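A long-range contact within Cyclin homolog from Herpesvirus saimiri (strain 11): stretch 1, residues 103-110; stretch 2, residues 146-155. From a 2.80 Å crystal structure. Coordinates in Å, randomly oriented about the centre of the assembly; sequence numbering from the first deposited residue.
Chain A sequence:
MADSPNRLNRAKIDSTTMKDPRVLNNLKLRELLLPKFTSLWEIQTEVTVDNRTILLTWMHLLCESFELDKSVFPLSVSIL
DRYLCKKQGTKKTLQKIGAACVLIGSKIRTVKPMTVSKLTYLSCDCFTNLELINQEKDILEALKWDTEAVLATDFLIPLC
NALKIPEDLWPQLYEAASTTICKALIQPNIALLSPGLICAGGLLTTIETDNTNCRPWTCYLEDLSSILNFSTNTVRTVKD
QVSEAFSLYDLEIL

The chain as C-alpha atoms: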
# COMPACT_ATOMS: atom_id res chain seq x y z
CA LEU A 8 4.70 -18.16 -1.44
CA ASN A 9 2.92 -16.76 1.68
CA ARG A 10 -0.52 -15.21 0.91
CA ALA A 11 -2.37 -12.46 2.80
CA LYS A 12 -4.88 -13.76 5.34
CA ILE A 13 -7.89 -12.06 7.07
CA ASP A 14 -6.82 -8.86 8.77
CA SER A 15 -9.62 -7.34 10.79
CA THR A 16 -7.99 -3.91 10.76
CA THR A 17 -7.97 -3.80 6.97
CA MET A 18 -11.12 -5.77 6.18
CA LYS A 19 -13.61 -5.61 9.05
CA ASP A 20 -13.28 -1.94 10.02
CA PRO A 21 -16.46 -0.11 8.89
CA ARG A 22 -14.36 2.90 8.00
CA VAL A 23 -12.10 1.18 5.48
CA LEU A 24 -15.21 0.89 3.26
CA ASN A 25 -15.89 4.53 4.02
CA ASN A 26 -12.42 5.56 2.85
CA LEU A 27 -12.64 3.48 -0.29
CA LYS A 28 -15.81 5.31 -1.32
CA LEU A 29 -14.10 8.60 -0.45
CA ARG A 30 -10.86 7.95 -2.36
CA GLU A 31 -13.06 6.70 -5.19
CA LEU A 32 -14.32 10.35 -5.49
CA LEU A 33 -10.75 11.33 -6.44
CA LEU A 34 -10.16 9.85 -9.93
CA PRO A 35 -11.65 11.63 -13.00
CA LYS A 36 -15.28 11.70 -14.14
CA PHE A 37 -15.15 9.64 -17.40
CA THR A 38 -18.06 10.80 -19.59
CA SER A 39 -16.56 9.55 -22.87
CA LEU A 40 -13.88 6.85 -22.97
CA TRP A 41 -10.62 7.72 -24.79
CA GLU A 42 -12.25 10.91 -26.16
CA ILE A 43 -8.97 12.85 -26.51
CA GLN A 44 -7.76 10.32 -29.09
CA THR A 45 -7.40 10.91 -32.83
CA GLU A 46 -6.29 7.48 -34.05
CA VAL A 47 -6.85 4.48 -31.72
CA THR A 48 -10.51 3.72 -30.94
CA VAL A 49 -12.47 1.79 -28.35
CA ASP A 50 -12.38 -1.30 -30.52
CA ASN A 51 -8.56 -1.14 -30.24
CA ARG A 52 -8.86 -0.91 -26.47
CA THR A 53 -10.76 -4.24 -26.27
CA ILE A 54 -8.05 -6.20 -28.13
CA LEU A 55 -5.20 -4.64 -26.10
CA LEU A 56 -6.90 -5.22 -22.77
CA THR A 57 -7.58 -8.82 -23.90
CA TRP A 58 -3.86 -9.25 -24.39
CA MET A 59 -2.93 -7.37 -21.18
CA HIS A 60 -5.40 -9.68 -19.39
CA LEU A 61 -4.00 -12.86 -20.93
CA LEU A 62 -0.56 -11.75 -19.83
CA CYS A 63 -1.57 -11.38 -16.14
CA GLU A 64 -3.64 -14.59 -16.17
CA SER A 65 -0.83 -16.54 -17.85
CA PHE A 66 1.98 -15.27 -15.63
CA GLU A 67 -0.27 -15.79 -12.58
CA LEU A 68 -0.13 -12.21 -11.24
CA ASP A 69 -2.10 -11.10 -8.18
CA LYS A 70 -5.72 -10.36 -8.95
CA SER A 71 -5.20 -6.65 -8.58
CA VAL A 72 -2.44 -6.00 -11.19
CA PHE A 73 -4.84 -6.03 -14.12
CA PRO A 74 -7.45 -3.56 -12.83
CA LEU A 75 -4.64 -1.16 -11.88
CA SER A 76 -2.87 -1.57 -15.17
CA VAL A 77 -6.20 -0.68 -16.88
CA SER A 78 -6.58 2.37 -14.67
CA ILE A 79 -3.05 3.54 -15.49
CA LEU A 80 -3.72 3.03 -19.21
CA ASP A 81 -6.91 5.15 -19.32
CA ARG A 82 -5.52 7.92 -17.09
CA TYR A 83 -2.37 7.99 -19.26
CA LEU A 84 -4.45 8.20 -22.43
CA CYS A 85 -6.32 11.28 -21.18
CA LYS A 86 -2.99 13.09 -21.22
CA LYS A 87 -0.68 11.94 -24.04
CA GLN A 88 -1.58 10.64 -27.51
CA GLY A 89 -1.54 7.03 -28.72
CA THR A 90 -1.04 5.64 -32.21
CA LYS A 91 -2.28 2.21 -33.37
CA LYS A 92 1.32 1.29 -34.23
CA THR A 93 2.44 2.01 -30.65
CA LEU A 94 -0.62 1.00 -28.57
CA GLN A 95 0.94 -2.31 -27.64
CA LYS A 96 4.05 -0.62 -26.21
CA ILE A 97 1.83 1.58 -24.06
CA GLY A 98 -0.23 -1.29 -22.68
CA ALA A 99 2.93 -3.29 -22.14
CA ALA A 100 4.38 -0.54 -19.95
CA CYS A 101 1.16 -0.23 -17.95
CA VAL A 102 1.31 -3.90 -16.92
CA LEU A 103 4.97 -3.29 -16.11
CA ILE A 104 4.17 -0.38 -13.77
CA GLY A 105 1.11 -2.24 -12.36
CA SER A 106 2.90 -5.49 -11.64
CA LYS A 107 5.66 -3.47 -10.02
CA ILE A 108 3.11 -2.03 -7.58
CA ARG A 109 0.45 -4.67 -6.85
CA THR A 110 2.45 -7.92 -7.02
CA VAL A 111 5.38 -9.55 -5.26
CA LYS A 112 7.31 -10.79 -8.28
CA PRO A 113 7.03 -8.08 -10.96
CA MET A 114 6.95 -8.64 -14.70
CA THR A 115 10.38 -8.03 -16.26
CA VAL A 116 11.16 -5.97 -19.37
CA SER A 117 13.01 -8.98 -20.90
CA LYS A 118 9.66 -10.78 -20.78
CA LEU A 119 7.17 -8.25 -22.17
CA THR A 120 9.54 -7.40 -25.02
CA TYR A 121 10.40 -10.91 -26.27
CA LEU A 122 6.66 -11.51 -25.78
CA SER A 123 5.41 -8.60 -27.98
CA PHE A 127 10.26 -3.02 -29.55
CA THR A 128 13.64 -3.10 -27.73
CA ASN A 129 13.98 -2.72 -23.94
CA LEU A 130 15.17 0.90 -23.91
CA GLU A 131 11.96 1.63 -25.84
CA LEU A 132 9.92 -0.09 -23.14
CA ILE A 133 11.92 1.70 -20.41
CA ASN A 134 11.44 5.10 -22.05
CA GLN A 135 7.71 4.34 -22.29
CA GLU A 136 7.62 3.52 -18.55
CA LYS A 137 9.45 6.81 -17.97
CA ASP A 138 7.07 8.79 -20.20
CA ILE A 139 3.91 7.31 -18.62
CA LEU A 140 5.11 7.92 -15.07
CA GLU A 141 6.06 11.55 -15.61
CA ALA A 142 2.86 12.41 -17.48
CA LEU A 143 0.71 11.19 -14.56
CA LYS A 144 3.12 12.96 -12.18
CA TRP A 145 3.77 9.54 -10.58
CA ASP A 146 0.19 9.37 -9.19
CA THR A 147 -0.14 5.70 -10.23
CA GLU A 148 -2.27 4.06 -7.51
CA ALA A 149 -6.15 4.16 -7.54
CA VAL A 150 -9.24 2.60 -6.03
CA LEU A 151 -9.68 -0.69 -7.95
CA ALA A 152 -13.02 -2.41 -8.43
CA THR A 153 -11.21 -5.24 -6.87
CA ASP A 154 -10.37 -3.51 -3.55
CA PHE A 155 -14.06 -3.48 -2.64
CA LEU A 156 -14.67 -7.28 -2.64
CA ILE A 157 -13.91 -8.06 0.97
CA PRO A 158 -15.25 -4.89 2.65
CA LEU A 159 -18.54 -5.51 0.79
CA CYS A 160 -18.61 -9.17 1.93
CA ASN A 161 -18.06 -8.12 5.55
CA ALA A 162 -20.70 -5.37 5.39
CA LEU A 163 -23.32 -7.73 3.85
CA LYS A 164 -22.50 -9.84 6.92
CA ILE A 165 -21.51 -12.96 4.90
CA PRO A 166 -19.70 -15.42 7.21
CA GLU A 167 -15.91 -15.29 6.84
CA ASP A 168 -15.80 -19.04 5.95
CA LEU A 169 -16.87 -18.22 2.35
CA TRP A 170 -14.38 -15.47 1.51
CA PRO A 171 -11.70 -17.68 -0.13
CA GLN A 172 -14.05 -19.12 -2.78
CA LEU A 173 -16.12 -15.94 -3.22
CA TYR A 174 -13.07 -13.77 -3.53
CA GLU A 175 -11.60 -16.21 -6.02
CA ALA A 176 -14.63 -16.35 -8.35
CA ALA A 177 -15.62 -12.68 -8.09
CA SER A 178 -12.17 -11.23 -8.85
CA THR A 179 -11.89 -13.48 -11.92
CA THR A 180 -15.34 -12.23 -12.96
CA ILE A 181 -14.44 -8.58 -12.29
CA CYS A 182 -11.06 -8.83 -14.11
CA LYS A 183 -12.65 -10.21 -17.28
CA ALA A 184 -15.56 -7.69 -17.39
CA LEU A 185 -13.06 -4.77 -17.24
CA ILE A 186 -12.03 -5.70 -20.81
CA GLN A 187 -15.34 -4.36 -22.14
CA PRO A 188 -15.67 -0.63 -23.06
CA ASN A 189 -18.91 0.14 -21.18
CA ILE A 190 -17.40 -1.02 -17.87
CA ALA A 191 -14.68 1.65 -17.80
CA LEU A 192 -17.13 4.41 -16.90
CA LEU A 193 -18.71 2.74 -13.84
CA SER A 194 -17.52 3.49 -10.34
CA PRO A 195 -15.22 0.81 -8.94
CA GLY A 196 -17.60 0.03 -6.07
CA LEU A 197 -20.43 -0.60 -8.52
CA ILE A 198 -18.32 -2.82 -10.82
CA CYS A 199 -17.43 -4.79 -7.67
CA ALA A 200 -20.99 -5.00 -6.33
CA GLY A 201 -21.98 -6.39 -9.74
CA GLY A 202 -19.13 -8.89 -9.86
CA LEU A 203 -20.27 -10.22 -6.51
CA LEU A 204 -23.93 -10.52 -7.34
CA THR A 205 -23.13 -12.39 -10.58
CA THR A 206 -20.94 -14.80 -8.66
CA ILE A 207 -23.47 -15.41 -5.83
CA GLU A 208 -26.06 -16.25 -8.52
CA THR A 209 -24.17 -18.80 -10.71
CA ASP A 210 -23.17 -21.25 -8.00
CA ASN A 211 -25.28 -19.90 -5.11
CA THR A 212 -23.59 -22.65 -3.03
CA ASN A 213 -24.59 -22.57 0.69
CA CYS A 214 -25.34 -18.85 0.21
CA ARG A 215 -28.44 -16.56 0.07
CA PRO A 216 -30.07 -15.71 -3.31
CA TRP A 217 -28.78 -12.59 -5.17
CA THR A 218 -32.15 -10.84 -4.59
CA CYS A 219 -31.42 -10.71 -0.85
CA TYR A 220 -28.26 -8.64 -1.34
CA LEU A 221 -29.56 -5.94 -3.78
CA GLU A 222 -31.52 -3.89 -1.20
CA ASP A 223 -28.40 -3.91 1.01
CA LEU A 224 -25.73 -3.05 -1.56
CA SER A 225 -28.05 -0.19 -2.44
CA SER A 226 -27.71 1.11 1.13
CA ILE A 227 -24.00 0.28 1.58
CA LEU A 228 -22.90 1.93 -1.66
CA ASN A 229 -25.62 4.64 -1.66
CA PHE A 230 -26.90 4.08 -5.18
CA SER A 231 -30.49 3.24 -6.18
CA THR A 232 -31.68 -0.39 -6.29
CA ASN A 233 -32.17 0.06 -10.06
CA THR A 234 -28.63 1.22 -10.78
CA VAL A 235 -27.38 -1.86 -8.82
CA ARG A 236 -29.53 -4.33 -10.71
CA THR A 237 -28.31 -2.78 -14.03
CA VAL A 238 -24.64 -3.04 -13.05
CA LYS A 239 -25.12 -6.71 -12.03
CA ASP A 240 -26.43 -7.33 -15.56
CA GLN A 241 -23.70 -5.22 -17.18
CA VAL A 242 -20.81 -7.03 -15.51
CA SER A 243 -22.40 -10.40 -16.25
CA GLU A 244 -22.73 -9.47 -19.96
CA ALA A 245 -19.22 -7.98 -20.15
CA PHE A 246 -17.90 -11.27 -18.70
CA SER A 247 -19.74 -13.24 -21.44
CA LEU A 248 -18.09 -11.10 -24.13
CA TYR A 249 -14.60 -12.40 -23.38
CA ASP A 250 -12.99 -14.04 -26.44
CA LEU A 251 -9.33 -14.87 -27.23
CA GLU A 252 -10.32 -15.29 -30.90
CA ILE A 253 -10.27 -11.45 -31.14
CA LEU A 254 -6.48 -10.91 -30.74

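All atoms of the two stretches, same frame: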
# COMPACT_ATOMS: atom_id res chain seq x y z
N LEU A 103 3.69 -3.35 -16.78
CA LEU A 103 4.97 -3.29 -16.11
C LEU A 103 4.83 -2.47 -14.83
O LEU A 103 5.15 -2.96 -13.74
CB LEU A 103 6.10 -2.77 -17.01
CG LEU A 103 7.52 -2.74 -16.40
CD1 LEU A 103 8.04 -4.13 -16.11
CD2 LEU A 103 8.50 -2.03 -17.28
N ILE A 104 4.32 -1.24 -14.94
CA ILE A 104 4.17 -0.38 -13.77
C ILE A 104 3.26 -1.05 -12.72
O ILE A 104 3.63 -1.11 -11.53
CB ILE A 104 3.69 1.06 -14.16
CG1 ILE A 104 4.81 1.81 -14.88
CG2 ILE A 104 3.33 1.87 -12.93
CD1 ILE A 104 4.34 2.91 -15.78
N GLY A 105 2.12 -1.57 -13.19
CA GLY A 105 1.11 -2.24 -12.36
C GLY A 105 1.68 -3.41 -11.58
O GLY A 105 1.58 -3.46 -10.35
N SER A 106 2.33 -4.32 -12.29
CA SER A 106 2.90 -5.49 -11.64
C SER A 106 3.94 -5.06 -10.61
O SER A 106 4.04 -5.65 -9.54
CB SER A 106 3.52 -6.41 -12.68
OG SER A 106 4.81 -5.95 -13.03
N LYS A 107 4.68 -4.01 -10.94
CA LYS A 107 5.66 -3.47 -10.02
C LYS A 107 5.02 -2.95 -8.75
O LYS A 107 5.70 -2.85 -7.73
CB LYS A 107 6.47 -2.37 -10.70
CG LYS A 107 7.67 -2.88 -11.47
CD LYS A 107 8.54 -1.71 -11.91
CE LYS A 107 9.58 -2.12 -12.90
NZ LYS A 107 10.33 -0.91 -13.32
N ILE A 108 3.74 -2.62 -8.78
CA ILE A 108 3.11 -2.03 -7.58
C ILE A 108 2.23 -3.02 -6.81
O ILE A 108 2.28 -3.03 -5.58
CB ILE A 108 2.29 -0.74 -7.91
CG1 ILE A 108 3.21 0.34 -8.48
CG2 ILE A 108 1.54 -0.22 -6.68
CD1 ILE A 108 2.46 1.47 -9.14
N ARG A 109 1.44 -3.83 -7.52
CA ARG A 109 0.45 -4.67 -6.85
C ARG A 109 0.79 -6.16 -6.77
O ARG A 109 -0.09 -6.98 -6.50
CB ARG A 109 -0.93 -4.49 -7.50
CG ARG A 109 -1.67 -3.18 -7.13
CD ARG A 109 -2.22 -3.12 -5.70
NE ARG A 109 -3.02 -1.90 -5.53
CZ ARG A 109 -4.32 -1.88 -5.22
NH1 ARG A 109 -4.98 -3.00 -5.02
NH2 ARG A 109 -4.96 -0.73 -5.10
N THR A 110 2.05 -6.51 -6.98
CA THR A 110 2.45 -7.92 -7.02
C THR A 110 3.89 -8.14 -6.53
O THR A 110 4.73 -7.24 -6.58
CB THR A 110 2.21 -8.51 -8.44
OG1 THR A 110 1.62 -9.82 -8.34
CG2 THR A 110 3.52 -8.74 -9.19
N ASP A 146 1.41 9.73 -9.92
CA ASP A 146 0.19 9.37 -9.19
C ASP A 146 -0.42 8.12 -9.84
O ASP A 146 -1.40 8.22 -10.61
CB ASP A 146 -0.76 10.58 -9.18
CG ASP A 146 -2.07 10.36 -8.38
OD1 ASP A 146 -2.37 9.28 -7.83
OD2 ASP A 146 -2.90 11.28 -8.27
N THR A 147 0.15 6.96 -9.52
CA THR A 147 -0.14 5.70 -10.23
C THR A 147 -1.22 4.82 -9.61
O THR A 147 -1.97 4.16 -10.32
CB THR A 147 1.13 4.87 -10.33
OG1 THR A 147 1.66 4.68 -9.01
CG2 THR A 147 2.21 5.63 -11.06
N GLU A 148 -1.25 4.78 -8.28
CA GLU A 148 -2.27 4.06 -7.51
C GLU A 148 -3.70 4.60 -7.78
O GLU A 148 -3.87 5.66 -8.40
CB GLU A 148 -1.90 4.17 -6.03
CG GLU A 148 -2.38 3.05 -5.13
CD GLU A 148 -2.11 1.66 -5.69
OE1 GLU A 148 -2.98 1.13 -6.46
OE2 GLU A 148 -1.06 1.08 -5.33
N ALA A 149 -4.71 3.85 -7.32
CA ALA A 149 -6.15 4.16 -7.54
C ALA A 149 -7.07 3.17 -6.83
O ALA A 149 -6.70 2.04 -6.56
CB ALA A 149 -6.49 4.16 -9.03
N VAL A 150 -8.30 3.58 -6.53
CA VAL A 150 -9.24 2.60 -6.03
C VAL A 150 -9.62 1.62 -7.17
O VAL A 150 -10.08 2.04 -8.22
CB VAL A 150 -10.49 3.25 -5.43
CG1 VAL A 150 -11.54 2.18 -5.16
CG2 VAL A 150 -10.15 3.95 -4.15
N LEU A 151 -9.40 0.33 -6.95
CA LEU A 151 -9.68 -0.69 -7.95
C LEU A 151 -10.97 -1.40 -7.62
O LEU A 151 -11.20 -1.73 -6.45
CB LEU A 151 -8.58 -1.75 -7.96
CG LEU A 151 -7.19 -1.20 -8.18
CD1 LEU A 151 -6.19 -2.34 -8.20
CD2 LEU A 151 -7.22 -0.46 -9.50
N ALA A 152 -11.77 -1.69 -8.64
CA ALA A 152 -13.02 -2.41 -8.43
C ALA A 152 -12.72 -3.51 -7.42
O ALA A 152 -13.50 -3.83 -6.53
CB ALA A 152 -13.52 -3.01 -9.72
N THR A 153 -11.52 -4.03 -7.52
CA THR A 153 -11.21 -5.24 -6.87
C THR A 153 -10.91 -5.06 -5.38
O THR A 153 -10.96 -6.03 -4.62
CB THR A 153 -10.10 -5.92 -7.67
OG1 THR A 153 -10.31 -7.33 -7.61
CG2 THR A 153 -8.77 -5.71 -7.07
N ASP A 154 -10.65 -3.82 -4.96
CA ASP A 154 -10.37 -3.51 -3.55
C ASP A 154 -11.64 -3.58 -2.71
O ASP A 154 -11.57 -3.65 -1.47
CB ASP A 154 -9.80 -2.10 -3.38
CG ASP A 154 -8.46 -1.87 -4.09
OD1 ASP A 154 -7.47 -2.63 -3.87
OD2 ASP A 154 -8.29 -0.87 -4.85
N PHE A 155 -12.80 -3.51 -3.36
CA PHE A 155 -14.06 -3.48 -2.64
C PHE A 155 -14.53 -4.84 -2.19
O PHE A 155 -15.22 -4.91 -1.18
CB PHE A 155 -15.17 -2.84 -3.46
CG PHE A 155 -15.22 -1.36 -3.36
CD1 PHE A 155 -14.52 -0.56 -4.26
CD2 PHE A 155 -15.99 -0.75 -2.39
CE1 PHE A 155 -14.58 0.82 -4.17
CE2 PHE A 155 -16.05 0.62 -2.30
CZ PHE A 155 -15.34 1.40 -3.18

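One arginine organises this contact. Arg109, in the first stretch, reaches between two acids that lie six residues apart on the facing segment, and it makes a salt bridge to each. On one flank, NH1 of Arg109 donates to OD1 of Asp154 at 2.8 Å with a nearly straight geometry, and NH2 adds two weak bonds to the same carboxylate. On the other, NE and NH2 of Arg109 converge on a single oxygen, OE1 of Glu148, at 3.2 and 3.0 Å. Both acids approach near the plane of the guanidinium, where its N-H bonds point, so its edge carries the charge pairing, while one face is covered by Leu151, whose CD1 lies 3.5 Å from NH1 of Arg109.

The acids are themselves held within their own segment. OD2 of Asp154 accepts a hydrogen bond from the backbone N of Leu151 at 2.7 Å, which ties the carboxylate to the backbone of Leu151. OE1 of Glu148 receives a weak bond from N of Ala149. Neither acid has its CA-to-CB bond directed at the first stretch; both point sideways, and the rotamers bring the carboxylates nearer. Arg109 starts toward the second stretch and bends through m and m at chi1 and chi2 before extending with chi3 t.

Beyond the salt bridges, the packing is lean. Ile108 follows Arg109 in area covered on the first stretch, with CD1 3.3 Å from OG1 of Thr147 and CG2 3.2 Å from OE2 of Glu148, so a hydrophobic side chain rests against polar atoms. One turn earlier, Ile104 touches Thr147 through their CG2 methyls at 4.3 Å. The rule to read here is economy: about 310 Å² is buried in total, and Arg109 contributes the largest share.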